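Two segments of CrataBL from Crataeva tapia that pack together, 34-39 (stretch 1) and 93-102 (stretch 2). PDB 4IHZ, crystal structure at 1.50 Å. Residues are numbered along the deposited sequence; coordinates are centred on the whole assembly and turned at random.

Stretch 1 (34-39) PLDLIT
Stretch 2 93-102: IHRGLVVTTG

Two segments of one CrataBL chain, at least 57 residues apart in sequence wherever they touch, come together and bury 457 Å² between them, running close alongside each other only around Asp36 to Ile38 and Val99 to Thr101. Leu37 and Thr100 have the nearest CA atoms across the stretches, 4.5 Å apart. Around them the order is reversed, with Asp36 near Thr101 and Ile38 near Val99, so the chains run locally in opposite senses. Direct backbone pairing is sparse, and two waters complete much of the polar contact.

Stretch 1 leaves Pro34 (phi/psi -66/-21) and runs extended through Leu35 (-150/75), Asp36 (-90/93), Leu37 (-69/163) and Ile38 (-107/112) to Thr39 (-115/157), with Ile38 and Thr39 in a strand. In stretch 2, Ile93 (-60/-34), His94 (-101/13) and Arg95 (52/38) form a turn. Gly96 (149/-153) then opens the strand with backbone angles that would jam a CB against the preceding carbonyl oxygen. Leu97 (-74/147), Val98 (-139/149), Val99 (-74/137) and Thr100 (-140/171) continue it; Thr101 (-90/-171) and Gly102 (90/13) follow.

Asp36 is the polar centre. Its carbonyl O accepts from Thr101 N at 2.9 Å, with an angle of 151° at the hydrogen, and also lies 3.1 Å from Thr100 CA in a CA-H...O contact. The side chain (chi1 t, chi2 43°) reaches the same threonine: Thr101 OG1, with chi1 p, donates to Asp36 OD2 at 2.7 Å. A buried carboxylate needs donors, and here OD1 and OD2 both also have hydrogen-bond partners elsewhere in the structure. Threonine suits position 101 because it offers a hydroxyl to the aspartate and a methyl to the apolar neighbour Ile38.

Water 1 accepts from Asp36 N at 3.0 Å and donates to Thr101 O at 2.8 Å, so both backbone polar groups of Asp36 are linked to Thr101, one directly and one through solvent. Thr101 O also accepts from Thr100 OG1 at 2.8 Å; Thr100 has chi1 p, and this bond within stretch 2 satisfies its hydroxyl proton. Water 2 makes a second bridge, accepting from Ile38 N at 2.9 Å and donating to Val99 O at 2.6 Å. The waters thus join backbone groups that do not bond directly to each other.

Apolar side chains make the other contacts described here. Val98 (chi1 m) points toward stretch 1, and its CG2 meets Leu35 CD1 at 3.8 Å and Leu37 CD2 at 3.6 Å. Leu37 (chi1 m, chi2 t) starts away from stretch 2, yet its branched end comes back to it; Leu35 (t, p) starts sideways and also ends nearer. Their methyls approach the His94 ring obliquely, Leu35 CD2 at 3.6 Å from CE1 and Leu37 CD1 at 3.6 Å from NE2. His94 (chi1 m, chi2 86°) points toward stretch 1, which brings its ring within reach of both methyls, while its ND1 is hydrogen-bonded just beyond the stretches. Ile38 (m, m) spans two neighbours, with CG1 at 3.8 Å from Val99 CG1 (Val99 chi1 t) and CD1 at 3.7 Å from Thr101 CG2.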

ATOM      1  N   PRO A  34       8.246   8.185  -1.351  1.00 23.55           N
ATOM      2  CA  PRO A  34       9.386   7.529  -0.726  1.00 23.69           C
ATOM      3  C   PRO A  34       9.484   7.795   0.773  1.00 22.20           C
ATOM      4  O   PRO A  34      10.127   7.013   1.462  1.00 22.39           O
ATOM      5  CB  PRO A  34      10.600   8.118  -1.451  1.00 24.82           C
ATOM      6  CG  PRO A  34      10.094   9.256  -2.225  1.00 27.09           C
ATOM      7  CD  PRO A  34       8.637   9.134  -2.407  1.00 25.05           C
ATOM      8  N   LEU A  35       8.857   8.876   1.257  1.00 20.15           N
ATOM      9  CA  LEU A  35       8.972   9.233   2.680  1.00 20.44           C
ATOM     10  C   LEU A  35       7.728   9.948   3.163  1.00 19.69           C
ATOM     11  O   LEU A  35       7.735  11.156   3.390  1.00 21.84           O
ATOM     12  CB  LEU A  35      10.225  10.088   2.906  1.00 21.14           C
ATOM     13  CG  LEU A  35      10.667  10.050   4.372  1.00 22.21           C
ATOM     14  CD1 LEU A  35      11.616   8.889   4.584  1.00 24.36           C
ATOM     15  CD2 LEU A  35      11.361  11.366   4.709  1.00 26.70           C
ATOM     16  N   ASP A  36       6.668   9.172   3.343  1.00 18.33           N
ATOM     17  CA  ASP A  36       5.375   9.750   3.674  1.00 16.43           C
ATOM     18  C   ASP A  36       5.291   9.832   5.198  1.00 15.81           C
ATOM     19  O   ASP A  36       4.902   8.878   5.862  1.00 16.23           O
ATOM     20  CB  ASP A  36       4.259   8.875   3.097  1.00 16.56           C
ATOM     21  CG  ASP A  36       2.879   9.515   3.229  1.00 17.87           C
ATOM     22  OD1 ASP A  36       2.747  10.738   2.973  1.00 19.45           O
ATOM     23  OD2 ASP A  36       1.906   8.786   3.597  1.00 17.02           O
ATOM     24  N   LEU A  37       5.685  10.988   5.722  1.00 16.48           N
ATOM     25  CA  LEU A  37       5.761  11.208   7.164  1.00 15.83           C
ATOM     26  C   LEU A  37       4.396  11.238   7.806  1.00 16.44           C
ATOM     27  O   LEU A  37       3.383  11.445   7.127  1.00 15.95           O
ATOM     28  CB  LEU A  37       6.457  12.557   7.428  1.00 16.53           C
ATOM     29  CG  LEU A  37       7.873  12.663   6.901  1.00 19.31           C
ATOM     30  CD1 LEU A  37       8.228  14.133   7.062  1.00 22.00           C
ATOM     31  CD2 LEU A  37       8.852  11.761   7.665  1.00 21.45           C
ATOM     32  N   ILE A  38       4.369  11.084   9.132  1.00 15.46           N
ATOM     33  CA  ILE A  38       3.125  11.254   9.875  1.00 16.21           C
ATOM     34  C   ILE A  38       3.305  12.592  10.592  1.00 16.39           C
ATOM     35  O   ILE A  38       4.165  12.710  11.489  1.00 16.86           O
ATOM     36  CB  ILE A  38       2.952  10.128  10.940  1.00 15.30           C
ATOM     37  CG1 ILE A  38       2.902   8.728  10.296  1.00 17.88           C
ATOM     38  CG2 ILE A  38       1.694  10.386  11.809  1.00 17.42           C
ATOM     39  CD1 ILE A  38       1.787   8.563   9.296  1.00 18.47           C
ATOM     40  N   THR A  39       2.532  13.597  10.196  1.00 15.94           N
ATOM     41  CA  THR A  39       2.756  14.951  10.695  1.00 16.69           C
ATOM     42  C   THR A  39       1.590  15.450  11.526  1.00 16.22           C
ATOM     43  O   THR A  39       0.450  14.990  11.376  1.00 16.52           O
ATOM     44  CB  THR A  39       3.058  15.967   9.577  1.00 18.75           C
ATOM     45  OG1 THR A  39       1.994  15.938   8.626  1.00 18.67           O
ATOM     46  CG2 THR A  39       4.410  15.599   8.888  1.00 21.65           C
ATOM     47  N   ILE A  93      17.698  14.141   5.395  1.00 31.60           N
ATOM     48  CA  ILE A  93      17.042  15.457   5.418  1.00 32.03           C
ATOM     49  C   ILE A  93      16.436  15.706   6.810  1.00 29.35           C
ATOM     50  O   ILE A  93      16.427  16.826   7.299  1.00 28.91           O
ATOM     51  CB  ILE A  93      15.885  15.545   4.355  1.00 32.34           C
ATOM     52  CG1 ILE A  93      16.432  15.321   2.942  1.00 35.15           C
ATOM     53  CG2 ILE A  93      15.137  16.883   4.466  1.00 36.14           C
ATOM     54  CD1 ILE A  93      16.726  16.564   2.102  1.00 43.25           C
ATOM     55  N   HIS A  94      15.966  14.637   7.445  1.00 26.86           N
ATOM     56  CA  HIS A  94      15.359  14.731   8.750  1.00 24.84           C
ATOM     57  C   HIS A  94      16.290  14.305   9.869  1.00 25.80           C
ATOM     58  O   HIS A  94      15.869  14.185  11.018  1.00 25.66           O
ATOM     59  CB  HIS A  94      14.024  13.939   8.753  1.00 23.30           C
ATOM     60  CG  HIS A  94      13.035  14.480   7.780  1.00 23.64           C
ATOM     61  ND1 HIS A  94      13.012  14.095   6.456  1.00 26.76           N
ATOM     62  CD2 HIS A  94      12.057  15.408   7.920  1.00 25.15           C
ATOM     63  CE1 HIS A  94      12.044  14.745   5.829  1.00 27.87           C
ATOM     64  NE2 HIS A  94      11.463  15.563   6.692  1.00 25.82           N
ATOM     65  N   ARG A  95      17.584  14.175   9.545  1.00 27.32           N
ATOM     66  CA  ARG A  95      18.621  13.787  10.518  1.00 29.69           C
ATOM     67  C   ARG A  95      18.322  12.527  11.321  1.00 29.44           C
ATOM     68  O   ARG A  95      18.603  12.468  12.519  1.00 30.62           O
ATOM     69  CB  ARG A  95      18.904  14.924  11.482  1.00 30.79           C
ATOM     70  CG  ARG A  95      19.528  16.140  10.862  1.00 37.12           C
ATOM     71  CD  ARG A  95      19.838  17.120  11.959  1.00 47.07           C
ATOM     72  NE  ARG A  95      21.082  16.818  12.692  1.00 54.14           N
ATOM     73  CZ  ARG A  95      21.248  17.009  14.005  1.00 57.01           C
ATOM     74  NH1 ARG A  95      20.246  17.482  14.751  1.00 56.92           N
ATOM     75  NH2 ARG A  95      22.416  16.725  14.575  1.00 58.36           N
ATOM     76  N   GLY A  96      17.726  11.528  10.679  1.00 27.66           N
ATOM     77  CA  GLY A  96      17.678  10.208  11.287  1.00 26.78           C
ATOM     78  C   GLY A  96      16.438   9.444  10.901  1.00 24.02           C
ATOM     79  O   GLY A  96      15.856   9.671   9.826  1.00 24.71           O
ATOM     80  N   LEU A  97      16.051   8.539  11.787  1.00 23.00           N
ATOM     81  CA  LEU A  97      14.897   7.680  11.528  1.00 20.61           C
ATOM     82  C   LEU A  97      13.644   8.499  11.670  1.00 20.04           C
ATOM     83  O   LEU A  97      13.550   9.389  12.507  1.00 19.08           O
ATOM     84  CB  LEU A  97      14.831   6.514  12.526  1.00 21.31           C
ATOM     85  CG  LEU A  97      16.057   5.583  12.627  1.00 23.81           C
ATOM     86  CD1 LEU A  97      15.977   4.592  13.811  1.00 25.74           C
ATOM     87  CD2 LEU A  97      16.322   4.861  11.325  1.00 26.48           C
ATOM     88  N   VAL A  98      12.665   8.138  10.853  1.00 18.47           N
ATOM     89  CA  VAL A  98      11.329   8.768  10.853  1.00 17.03           C
ATOM     90  C   VAL A  98      10.267   7.701  10.694  1.00 17.52           C
ATOM     91  O   VAL A  98      10.508   6.656  10.080  1.00 17.63           O
ATOM     92  CB  VAL A  98      11.177   9.846   9.727  1.00 16.63           C
ATOM     93  CG1 VAL A  98      12.174  10.965   9.930  1.00 19.36           C
ATOM     94  CG2 VAL A  98      11.408   9.260   8.322  1.00 17.78           C
ATOM     95  N   VAL A  99       9.117   7.961  11.289  1.00 14.73           N
ATOM     96  CA  VAL A  99       7.919   7.106  11.003  1.00 15.79           C
ATOM     97  C   VAL A  99       7.419   7.464   9.629  1.00 15.59           C
ATOM     98  O   VAL A  99       7.305   8.638   9.299  1.00 17.48           O
ATOM     99  CB  VAL A  99       6.838   7.317  12.061  1.00 15.72           C
ATOM    100  CG1 VAL A  99       5.604   6.441  11.740  1.00 16.53           C
ATOM    101  CG2 VAL A  99       7.332   6.918  13.457  1.00 17.10           C
ATOM    102  N   THR A 100       7.055   6.454   8.830  1.00 15.49           N
ATOM    103  CA  THR A 100       6.394   6.734   7.528  1.00 15.03           C
ATOM    104  C   THR A 100       5.305   5.733   7.296  1.00 14.97           C
ATOM    105  O   THR A 100       5.216   4.726   7.999  1.00 16.37           O
ATOM    106  CB  THR A 100       7.335   6.649   6.330  1.00 15.67           C
ATOM    107  OG1 THR A 100       7.691   5.267   6.122  1.00 17.73           O
ATOM    108  CG2 THR A 100       8.623   7.474   6.574  1.00 17.47           C
ATOM    109  N   THR A 101       4.517   5.998   6.260  1.00 15.68           N
ATOM    110  CA  THR A 101       3.648   4.941   5.792  1.00 14.72           C
ATOM    111  C   THR A 101       4.415   4.133   4.719  1.00 16.66           C
ATOM    112  O   THR A 101       5.609   4.308   4.536  1.00 16.76           O
ATOM    113  CB  THR A 101       2.320   5.484   5.208  1.00 15.41           C
ATOM    114  OG1 THR A 101       2.621   6.259   4.052  1.00 16.15           O
ATOM    115  CG2 THR A 101       1.555   6.396   6.257  1.00 15.84           C
ATOM    116  N   GLY A 102       3.740   3.227   4.023  1.00 14.74           N
ATOM    117  CA  GLY A 102       4.378   2.534   2.928  1.00 16.73           C
ATOM    118  C   GLY A 102       5.064   1.244   3.365  1.00 16.63           C
ATOM    119  O   GLY A 102       5.823   0.647   2.575  1.00 19.91           O
TER
HETATM  120  O   HOH W   1       7.000   6.220   2.955  1.00 20.18           O
HETATM  121  O   HOH W   2       6.874  10.858  10.537  1.00 19.11           O